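PDB 2HIY: hypothetical protein, which is of unknown function but belongs to the conserved bacterial DUF1697 family and builds two similar four-stranded antiparallel sheets within one chain. Local coordinates for residues F107-L112 with H165-N170; Y7-R12 with F77-L82; A101-L106 with R169-F174. All coordinates share one frame; numbering follows the deposited sequence.

Contact 1 (F107-L112 with H165-N170); sequences FYTEGL and HITIRN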
loop_
_atom_site.group_PDB
_atom_site.type_symbol
_atom_site.label_atom_id
_atom_site.label_comp_id
_atom_site.label_asym_id
_atom_site.label_seq_id
_atom_site.Cartn_x
_atom_site.Cartn_y
_atom_site.Cartn_z
ATOM N N PHE D 107 -22.568 -3.490 -14.574
ATOM C CA PHE D 107 -23.683 -2.710 -15.111
ATOM C C PHE D 107 -23.263 -1.972 -16.372
ATOM O O PHE D 107 -22.227 -1.285 -16.405
ATOM C CB PHE D 107 -24.132 -1.645 -14.125
ATOM C CG PHE D 107 -24.955 -2.156 -12.969
ATOM C CD1 PHE D 107 -26.345 -2.272 -13.075
ATOM C CD2 PHE D 107 -24.364 -2.445 -11.711
ATOM C CE1 PHE D 107 -27.132 -2.710 -11.969
ATOM C CE2 PHE D 107 -25.143 -2.864 -10.619
ATOM C CZ PHE D 107 -26.517 -2.999 -10.765
ATOM N N TYR D 108 -24.069 -2.101 -17.423
ATOM C CA TYR D 108 -23.853 -1.309 -18.613
ATOM C C TYR D 108 -24.047 0.170 -18.306
ATOM O O TYR D 108 -24.748 0.536 -17.386
ATOM C CB TYR D 108 -24.816 -1.757 -19.705
ATOM C CG TYR D 108 -24.661 -3.215 -20.132
ATOM C CD1 TYR D 108 -23.401 -3.822 -20.232
ATOM C CD2 TYR D 108 -25.795 -3.961 -20.501
ATOM C CE1 TYR D 108 -23.283 -5.180 -20.661
ATOM C CE2 TYR D 108 -25.678 -5.287 -20.927
ATOM C CZ TYR D 108 -24.436 -5.864 -21.021
ATOM O OH TYR D 108 -24.355 -7.181 -21.479
ATOM N N THR D 109 -23.423 1.034 -19.095
ATOM C CA THR D 109 -23.562 2.482 -18.944
ATOM C C THR D 109 -24.289 3.080 -20.149
ATOM O O THR D 109 -24.417 2.468 -21.198
ATOM C CB THR D 109 -22.194 3.137 -18.835
ATOM O OG1 THR D 109 -21.407 2.780 -19.983
ATOM C CG2 THR D 109 -21.465 2.723 -17.543
ATOM N N GLU D 110 -24.737 4.315 -19.982
ATOM C CA GLU D 110 -25.439 5.000 -21.049
ATOM C C GLU D 110 -24.537 5.197 -22.257
ATOM O O GLU D 110 -23.394 5.640 -22.125
ATOM C CB GLU D 110 -25.945 6.348 -20.524
ATOM C CG GLU D 110 -27.116 6.167 -19.591
ATOM C CD GLU D 110 -28.307 5.512 -20.285
ATOM O OE1 GLU D 110 -28.680 5.960 -21.392
ATOM O OE2 GLU D 110 -28.853 4.517 -19.746
ATOM N N GLY D 111 -25.032 4.800 -23.426
ATOM C CA GLY D 111 -24.256 4.987 -24.643
ATOM C C GLY D 111 -23.354 3.823 -24.990
ATOM O O GLY D 111 -22.735 3.818 -26.059
ATOM N N LEU D 112 -23.284 2.824 -24.117
ATOM C CA LEU D 112 -22.388 1.705 -24.367
ATOM C C LEU D 112 -22.870 0.837 -25.535
ATOM O O LEU D 112 -24.055 0.513 -25.636
ATOM C CB LEU D 112 -22.301 0.864 -23.097
ATOM C CG LEU D 112 -21.376 -0.341 -23.113
ATOM C CD1 LEU D 112 -19.915 0.054 -23.283
ATOM C CD2 LEU D 112 -21.588 -1.059 -21.823
ATOM N N HIS D 165 -16.240 1.877 -18.969
ATOM C CA HIS D 165 -17.616 2.133 -19.419
ATOM C C HIS D 165 -18.570 1.087 -18.896
ATOM O O HIS D 165 -19.650 0.882 -19.475
ATOM C CB HIS D 165 -17.644 2.254 -20.933
ATOM C CG HIS D 165 -16.809 3.385 -21.401
ATOM N ND1 HIS D 165 -15.493 3.240 -21.784
ATOM C CD2 HIS D 165 -17.078 4.704 -21.430
ATOM C CE1 HIS D 165 -15.000 4.433 -22.072
ATOM N NE2 HIS D 165 -15.943 5.335 -21.881
ATOM N N ILE D 166 -18.167 0.404 -17.834
ATOM C CA ILE D 166 -19.089 -0.428 -17.069
ATOM C C ILE D 166 -18.962 -0.038 -15.618
ATOM O O ILE D 166 -17.928 0.518 -15.225
ATOM C CB ILE D 166 -18.819 -1.936 -17.220
ATOM C CG1 ILE D 166 -17.361 -2.242 -16.903
ATOM C CG2 ILE D 166 -19.257 -2.421 -18.595
ATOM C CD1 ILE D 166 -17.022 -3.696 -16.756
ATOM N N THR D 167 -19.981 -0.339 -14.835
ATOM C CA THR D 167 -19.942 -0.013 -13.428
ATOM C C THR D 167 -20.056 -1.324 -12.662
ATOM O O THR D 167 -21.106 -1.959 -12.670
ATOM C CB THR D 167 -21.111 0.920 -13.062
ATOM O OG1 THR D 167 -21.198 1.975 -14.051
ATOM C CG2 THR D 167 -20.898 1.482 -11.694
ATOM N N ILE D 168 -18.981 -1.705 -11.991
ATOM C CA ILE D 168 -18.937 -3.030 -11.380
ATOM C C ILE D 168 -19.393 -2.921 -9.940
ATOM O O ILE D 168 -18.910 -2.070 -9.176
ATOM C CB ILE D 168 -17.531 -3.595 -11.434
ATOM C CG1 ILE D 168 -17.084 -3.696 -12.891
ATOM C CG2 ILE D 168 -17.495 -4.971 -10.705
ATOM C CD1 ILE D 168 -15.647 -4.237 -13.082
ATOM N N ARG D 169 -20.325 -3.782 -9.545
ATOM C CA ARG D 169 -20.769 -3.868 -8.156
ATOM C C ARG D 169 -20.813 -5.313 -7.728
ATOM O O ARG D 169 -21.165 -6.189 -8.516
ATOM C CB ARG D 169 -22.184 -3.278 -8.006
ATOM C CG ARG D 169 -22.279 -1.770 -8.378
ATOM C CD ARG D 169 -21.539 -0.944 -7.321
ATOM N NE ARG D 169 -21.637 0.515 -7.504
ATOM C CZ ARG D 169 -20.737 1.276 -8.110
ATOM N NH1 ARG D 169 -19.665 0.750 -8.669
ATOM N NH2 ARG D 169 -20.944 2.591 -8.176
ATOM N N ASN D 170 -20.446 -5.598 -6.503
ATOM C CA ASN D 170 -20.591 -6.964 -6.029
ATOM C C ASN D 170 -22.060 -7.337 -5.846
ATOM O O ASN D 170 -22.964 -6.482 -5.879
ATOM C CB ASN D 170 -19.716 -7.254 -4.807
ATOM C CG ASN D 170 -20.079 -6.426 -3.605
ATOM O OD1 ASN D 170 -21.249 -6.174 -3.331
ATOM N ND2 ASN D 170 -19.059 -6.071 -2.817
#
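Phe107 and Thr167 form the close-packed end of this contact, a hydrogen-bonded antiparallel pair near the centre of the folded chain. Phe107 N gives its hydrogen to Thr167 O at 2.8 Å, approaching from above the carbonyl plane, whereas the return bond from Thr167 N to Phe107 O, 2.9 Å, lies in the carbonyl plane on a lone pair. The Phe107 ring, with CG anti to the carbonyl carbon (chi1 -76°), turns its edge to the partner strand: CD2 lies 3.4 Å from Thr167 O and CE2 3.8 Å from Arg169 CG. Arg169, bent at chi2, runs at about a right angle to the Phe107 side chain, its guanidinium reaching Asn47, Gly46 and the carbonyl of Val11. This pairing joins strand 102-108 to strand 166-170, an outermost strand of an antiparallel sheet ordered 129-133, 137-142, 102-108, 166-170. Leu10 and Leu80 of the other sheet pack on Phe107, and Ser78 OG bonds both Thr167 OG1 and Tyr108 O. Beyond this pair the chain enters a type II turn, Thr109 to Leu112. Here a side chain replaces the backbone ladder: Thr109 OG1, held in the crowded position between backbone N and carbonyl carbon, donates to His165 O at 2.6 Å, while Thr109 CG2 turns to Thr167 OG1, 3.6 Å away. On the partly exposed flank Leu112 lies obliquely across His165, with CD1 3.9 Å from His165 CB, and Glu110 points away from 165-170, its carboxylate in a salt bridge with Lys56.

Contact 2 (Y7-R12 with F77-L82); sequences YALLVR and FSLLSL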
loop_
_atom_site.group_PDB
_atom_site.type_symbol
_atom_site.label_atom_id
_atom_site.label_comp_id
_atom_site.label_asym_id
_atom_site.label_seq_id
_atom_site.Cartn_x
_atom_site.Cartn_y
_atom_site.Cartn_z
ATOM N N TYR D 7 -34.984 6.066 -9.946
ATOM C CA TYR D 7 -33.770 5.721 -10.695
ATOM C C TYR D 7 -32.597 5.455 -9.784
ATOM O O TYR D 7 -32.506 6.043 -8.695
ATOM C CB TYR D 7 -33.347 6.875 -11.615
ATOM C CG TYR D 7 -34.275 7.084 -12.782
ATOM C CD1 TYR D 7 -35.304 8.032 -12.727
ATOM C CD2 TYR D 7 -34.137 6.324 -13.949
ATOM C CE1 TYR D 7 -36.164 8.208 -13.776
ATOM C CE2 TYR D 7 -34.990 6.505 -15.034
ATOM C CZ TYR D 7 -36.016 7.455 -14.937
ATOM O OH TYR D 7 -36.896 7.680 -15.982
ATOM N N ALA D 8 -31.703 4.572 -10.233
ATOM C CA ALA D 8 -30.378 4.401 -9.657
ATOM C C ALA D 8 -29.388 4.954 -10.669
ATOM O O ALA D 8 -29.429 4.624 -11.864
ATOM C CB ALA D 8 -30.066 2.904 -9.389
ATOM N N LEU D 9 -28.502 5.792 -10.162
ATOM C CA LEU D 9 -27.417 6.396 -10.909
ATOM C C LEU D 9 -26.119 5.868 -10.315
ATOM O O LEU D 9 -25.816 6.149 -9.153
ATOM C CB LEU D 9 -27.507 7.913 -10.708
ATOM C CG LEU D 9 -26.363 8.764 -11.274
ATOM C CD1 LEU D 9 -26.191 8.584 -12.789
ATOM C CD2 LEU D 9 -26.648 10.257 -10.927
ATOM N N LEU D 10 -25.381 5.087 -11.095
ATOM C CA LEU D 10 -24.167 4.421 -10.608
ATOM C C LEU D 10 -22.983 4.944 -11.377
ATOM O O LEU D 10 -23.034 5.037 -12.603
ATOM C CB LEU D 10 -24.273 2.895 -10.799
ATOM C CG LEU D 10 -25.590 2.270 -10.337
ATOM C CD1 LEU D 10 -25.484 0.771 -10.673
ATOM C CD2 LEU D 10 -25.867 2.499 -8.865
ATOM N N VAL D 11 -21.922 5.290 -10.669
ATOM C CA VAL D 11 -20.727 5.789 -11.341
ATOM C C VAL D 11 -19.515 4.974 -10.900
ATOM O O VAL D 11 -19.489 4.403 -9.827
ATOM C CB VAL D 11 -20.522 7.301 -11.116
ATOM C CG1 VAL D 11 -21.715 8.118 -11.653
ATOM C CG2 VAL D 11 -20.317 7.604 -9.662
ATOM N N ARG D 12 -18.523 4.896 -11.772
ATOM C CA ARG D 12 -17.294 4.188 -11.442
ATOM C C ARG D 12 -16.167 5.168 -11.190
ATOM O O ARG D 12 -16.206 6.324 -11.655
ATOM C CB ARG D 12 -16.895 3.280 -12.615
ATOM C CG ARG D 12 -16.529 4.069 -13.864
ATOM C CD ARG D 12 -15.354 3.537 -14.704
ATOM N NE ARG D 12 -14.402 2.689 -14.004
ATOM C CZ ARG D 12 -13.159 3.031 -13.655
ATOM N NH1 ARG D 12 -12.399 2.135 -13.040
ATOM N NH2 ARG D 12 -12.674 4.230 -13.919
ATOM N N PHE D 77 -21.729 6.651 -16.869
ATOM C CA PHE D 77 -22.574 6.314 -15.739
ATOM C C PHE D 77 -23.648 5.346 -16.183
ATOM O O PHE D 77 -24.018 5.324 -17.364
ATOM C CB PHE D 77 -23.187 7.575 -15.081
ATOM C CG PHE D 77 -24.005 8.438 -16.016
ATOM C CD1 PHE D 77 -25.369 8.230 -16.225
ATOM C CD2 PHE D 77 -23.426 9.549 -16.604
ATOM C CE1 PHE D 77 -26.114 9.067 -17.070
ATOM C CE2 PHE D 77 -24.175 10.396 -17.442
ATOM C CZ PHE D 77 -25.515 10.150 -17.676
ATOM N N SER D 78 -24.158 4.579 -15.220
ATOM C CA SER D 78 -25.308 3.728 -15.433
ATOM C C SER D 78 -26.537 4.436 -14.858
ATOM O O SER D 78 -26.455 5.052 -13.791
ATOM C CB SER D 78 -25.134 2.410 -14.696
ATOM O OG SER D 78 -23.891 1.807 -15.041
ATOM N N LEU D 79 -27.628 4.395 -15.596
ATOM C CA LEU D 79 -28.887 4.990 -15.128
ATOM C C LEU D 79 -29.989 3.998 -15.435
ATOM O O LEU D 79 -30.249 3.665 -16.609
ATOM C CB LEU D 79 -29.134 6.314 -15.850
ATOM C CG LEU D 79 -30.394 7.060 -15.361
ATOM C CD1 LEU D 79 -30.307 7.499 -13.917
ATOM C CD2 LEU D 79 -30.643 8.269 -16.253
ATOM N N LEU D 80 -30.644 3.523 -14.381
ATOM C CA LEU D 80 -31.672 2.506 -14.566
ATOM C C LEU D 80 -32.820 2.737 -13.615
ATOM O O LEU D 80 -32.626 3.279 -12.530
ATOM C CB LEU D 80 -31.076 1.113 -14.347
ATOM C CG LEU D 80 -30.368 0.899 -13.025
ATOM C CD1 LEU D 80 -31.179 -0.039 -12.145
ATOM C CD2 LEU D 80 -29.038 0.255 -13.333
ATOM N N SER D 81 -34.002 2.273 -13.995
ATOM C CA SER D 81 -35.185 2.488 -13.178
ATOM C C SER D 81 -35.500 1.296 -12.284
ATOM O O SER D 81 -35.022 0.183 -12.498
ATOM C CB SER D 81 -36.392 2.742 -14.088
ATOM O OG SER D 81 -36.654 1.571 -14.831
ATOM N N LEU D 82 -36.390 1.515 -11.316
ATOM C CA LEU D 82 -36.920 0.406 -10.520
ATOM C C LEU D 82 -37.548 -0.651 -11.435
ATOM O O LEU D 82 -37.319 -1.845 -11.233
ATOM C CB LEU D 82 -37.954 0.921 -9.507
ATOM C CG LEU D 82 -38.762 -0.140 -8.734
ATOM C CD1 LEU D 82 -37.886 -0.997 -7.825
ATOM C CD2 LEU D 82 -39.931 0.505 -7.949
#
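Leu9 (chi1 173°) and Leu79 (chi1 -176°) both carry CG anti to the backbone N, whereas Phe77 holds its CG in the crowded position between N and the carbonyl carbon. These torsions bring CD1 of each leucine against a neighbour on the opposite strand. Leu79 CD1 leans on Tyr7 CB at 3.9 Å, the two side chains crossing obliquely, and Leu9 CD1 touches Phe77 CD1 at 3.6 Å. Val11 CG1 closes this end of the row against Phe77 CB, 3.8 Å away. The other face carries Ala8, Leu10, Ser78 and Leu80: Leu80 CG, also in the crowded position, lies 4.2 Å from Ala8 CB, and Leu10 CB meets Ser78 CB at 4.0 Å. Between the faces runs a regular antiparallel ladder, the strand axes at 165°, with Ala8-Leu80 and Leu10-Ser78 as hydrogen-bonded pairs. Ala8 N points almost along the C=O axis of Leu80, 2.8 Å from its O, and Leu10 N reaches Ser78 O in the carbonyl plane at 2.9 Å. Strand 78-81 is an outermost strand of its antiparallel sheet, and strand 5-10 lies between it and strand 47-52. Helix 56-70 packs on the Leu9 and Phe77 side, while Leu10 and Leu80 meet Ile177 and Leu181 of helix 171-182. Ser81 ends the strand as the N-cap of helix 82-89, its OG accepting from Asp84 N. Because every touching residue is buried, the four backbone bonds matter: they pair N-H and C=O groups shielded from solvent between apolar side chains and the helices on the two faces.

Contact 3 (A101-L106 with R169-F174); sequences ARKDFL and RNAKTF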
loop_
_atom_site.group_PDB
_atom_site.type_symbol
_atom_site.label_atom_id
_atom_site.label_comp_id
_atom_site.label_asym_id
_atom_site.label_seq_id
_atom_site.Cartn_x
_atom_site.Cartn_y
_atom_site.Cartn_z
ATOM N N ALA D 101 -17.430 -18.002 -4.499
ATOM C CA ALA D 101 -16.468 -17.179 -3.765
ATOM C C ALA D 101 -16.657 -15.711 -4.051
ATOM O O ALA D 101 -16.573 -14.881 -3.142
ATOM C CB ALA D 101 -15.049 -17.574 -4.070
ATOM N N ARG D 102 -16.911 -15.362 -5.311
ATOM C CA ARG D 102 -17.100 -13.949 -5.690
ATOM C C ARG D 102 -18.205 -13.850 -6.732
ATOM O O ARG D 102 -18.229 -14.641 -7.692
ATOM C CB ARG D 102 -15.807 -13.357 -6.246
ATOM C CG ARG D 102 -14.700 -13.410 -5.206
ATOM C CD ARG D 102 -13.632 -12.477 -5.521
ATOM N NE ARG D 102 -12.432 -12.775 -4.750
ATOM C CZ ARG D 102 -11.337 -12.035 -4.841
ATOM N NH1 ARG D 102 -11.345 -10.956 -5.621
ATOM N NH2 ARG D 102 -10.264 -12.348 -4.143
ATOM N N LYS D 103 -19.082 -12.878 -6.591
ATOM C CA LYS D 103 -20.140 -12.614 -7.561
ATOM C C LYS D 103 -20.197 -11.133 -7.827
ATOM O O LYS D 103 -20.323 -10.368 -6.879
ATOM C CB LYS D 103 -21.476 -13.113 -7.066
ATOM C CG LYS D 103 -21.542 -14.646 -6.917
ATOM C CD LYS D 103 -22.893 -15.136 -6.419
ATOM C CE LYS D 103 -23.116 -14.735 -4.954
ATOM N NZ LYS D 103 -24.320 -15.390 -4.353
ATOM N N ASP D 104 -20.090 -10.746 -9.073
ATOM C CA ASP D 104 -20.130 -9.347 -9.472
ATOM C C ASP D 104 -21.145 -9.116 -10.563
ATOM O O ASP D 104 -21.393 -10.010 -11.381
ATOM C CB ASP D 104 -18.748 -8.925 -9.935
ATOM C CG ASP D 104 -17.728 -9.078 -8.816
ATOM O OD1 ASP D 104 -17.837 -8.341 -7.809
ATOM O OD2 ASP D 104 -16.854 -9.976 -8.887
ATOM N N PHE D 105 -21.713 -7.905 -10.582
ATOM C CA PHE D 105 -22.566 -7.514 -11.689
ATOM C C PHE D 105 -21.860 -6.356 -12.384
ATOM O O PHE D 105 -21.500 -5.379 -11.725
ATOM C CB PHE D 105 -23.944 -7.076 -11.216
ATOM C CG PHE D 105 -24.957 -7.011 -12.331
ATOM C CD1 PHE D 105 -25.518 -8.171 -12.818
ATOM C CD2 PHE D 105 -25.308 -5.805 -12.920
ATOM C CE1 PHE D 105 -26.449 -8.136 -13.833
ATOM C CE2 PHE D 105 -26.236 -5.755 -13.914
ATOM C CZ PHE D 105 -26.809 -6.933 -14.390
ATOM N N LEU D 106 -21.700 -6.470 -13.688
ATOM C CA LEU D 106 -21.074 -5.419 -14.495
ATOM C C LEU D 106 -22.199 -4.630 -15.163
ATOM O O LEU D 106 -22.746 -5.074 -16.175
ATOM C CB LEU D 106 -20.158 -6.040 -15.564
ATOM C CG LEU D 106 -18.863 -6.709 -15.070
ATOM C CD1 LEU D 106 -19.166 -7.956 -14.229
ATOM C CD2 LEU D 106 -18.029 -7.141 -16.266
ATOM N N ARG D 169 -20.325 -3.782 -9.545
ATOM C CA ARG D 169 -20.769 -3.868 -8.156
ATOM C C ARG D 169 -20.813 -5.313 -7.728
ATOM O O ARG D 169 -21.165 -6.189 -8.516
ATOM C CB ARG D 169 -22.184 -3.278 -8.006
ATOM C CG ARG D 169 -22.279 -1.770 -8.378
ATOM C CD ARG D 169 -21.539 -0.944 -7.321
ATOM N NE ARG D 169 -21.637 0.515 -7.504
ATOM C CZ ARG D 169 -20.737 1.276 -8.110
ATOM N NH1 ARG D 169 -19.665 0.750 -8.669
ATOM N NH2 ARG D 169 -20.944 2.591 -8.176
ATOM N N ASN D 170 -20.446 -5.598 -6.503
ATOM C CA ASN D 170 -20.591 -6.964 -6.029
ATOM C C ASN D 170 -22.060 -7.337 -5.846
ATOM O O ASN D 170 -22.964 -6.482 -5.879
ATOM C CB ASN D 170 -19.716 -7.254 -4.807
ATOM C CG ASN D 170 -20.079 -6.426 -3.605
ATOM O OD1 ASN D 170 -21.249 -6.174 -3.331
ATOM N ND2 ASN D 170 -19.059 -6.071 -2.817
ATOM N N ALA D 171 -22.319 -8.635 -5.675
ATOM C CA ALA D 171 -23.681 -9.082 -5.544
ATOM C C ALA D 171 -24.408 -8.487 -4.359
ATOM O O ALA D 171 -25.610 -8.272 -4.421
ATOM C CB ALA D 171 -23.730 -10.604 -5.470
ATOM N N LYS D 172 -23.695 -8.262 -3.262
ATOM C CA LYS D 172 -24.333 -7.670 -2.092
ATOM C C LYS D 172 -24.793 -6.238 -2.390
ATOM O O LYS D 172 -25.906 -5.842 -1.998
ATOM C CB LYS D 172 -23.393 -7.739 -0.886
ATOM C CG LYS D 172 -23.311 -9.142 -0.304
ATOM C CD LYS D 172 -22.604 -9.185 1.043
ATOM C CE LYS D 172 -22.886 -10.500 1.775
ATOM N NZ LYS D 172 -22.425 -11.691 1.020
ATOM N N THR D 173 -23.971 -5.479 -3.115
ATOM C CA THR D 173 -24.355 -4.119 -3.493
ATOM C C THR D 173 -25.441 -4.098 -4.573
ATOM O O THR D 173 -26.330 -3.244 -4.559
ATOM C CB THR D 173 -23.118 -3.315 -3.899
ATOM O OG1 THR D 173 -22.155 -3.390 -2.834
ATOM C CG2 THR D 173 -23.460 -1.860 -4.194
ATOM N N PHE D 174 -25.389 -5.067 -5.499
ATOM C CA PHE D 174 -26.477 -5.251 -6.464
ATOM C C PHE D 174 -27.802 -5.385 -5.686
ATOM O O PHE D 174 -28.779 -4.706 -6.004
ATOM C CB PHE D 174 -26.161 -6.505 -7.293
ATOM C CG PHE D 174 -27.221 -6.913 -8.269
ATOM C CD1 PHE D 174 -27.151 -6.518 -9.602
ATOM C CD2 PHE D 174 -28.246 -7.769 -7.868
ATOM C CE1 PHE D 174 -28.099 -6.961 -10.512
ATOM C CE2 PHE D 174 -29.187 -8.197 -8.777
ATOM C CZ PHE D 174 -29.116 -7.794 -10.089
#
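Asn170 OD1 is gripped by two donors of one residue: Thr173 N, at 2.8 Å and nearly along the C=O axis, and Thr173 OG1, at 3.0 Å from above the amide plane. This is an N-cap, set where strand 166-170 turns directly into helix 171-182, and chi1 of 63° places Asn170 CG in the crowded position from which OD1 folds back over the first turn. The capping residue also belongs to an outermost strand of an antiparallel sheet. Phe105 and Arg169 make the hydrogen-bonded pair: Phe105 N meets Arg169 O at 2.7 Å in an almost straight bond (176°), and Arg169 N returns to Phe105 O. Next come Asp104 and Asn170, a non-hydrogen-bonded pair whose side chains diverge. Two residues on from the first pair the ladder runs into the helix itself, since Ala171 N, at the start of the first turn, donates to Lys103 O at 2.9 Å from above the carbonyl plane. Ala171 CB rests on Lys103 CB, 3.7 Å away. Asp104 OD1 comes within 3.6 Å of Asn170 CA, and its OD2 forms a salt bridge with Lys142 on strand 137-142. At the surface Lys172 bridges to Asp115 of a neighbouring subunit. The buried side is aromatic: Phe105 also meets Phe107 and Phe139 edge-to-face, and Phe174 adjoins Phe85 of helix 82-89. Phe105 and Phe174 both hold CG anti to the backbone N, and their rings lie oblique, planes at 51°, with Phe174 CE1 3.6 Å above the centre of the Phe105 ring.

Overall arrangement
From the N terminus, contact 2 closes first: strand 5-10 is joined by strand 78-81 after an excursion through helix 24-34, strands 39-41 and 47-52, and helix 56-70. The chain then enters the second sheet with strand 102-108, and contacts 1 and 3 both close when strand 166-170 returns beside it. Contact 1, between 107-112 and 165-170, nests inside contact 3, between 101-106 and 169-174, and they share Arg169 and Asn170; contact 2 precedes both in series. Each sheet has strand order 2-3-1-4, consistent with a repeated topology. The sheets meet where contacts 1 and 2 touch, and helix 171-182, beginning in contact 3, runs back against the first sheet.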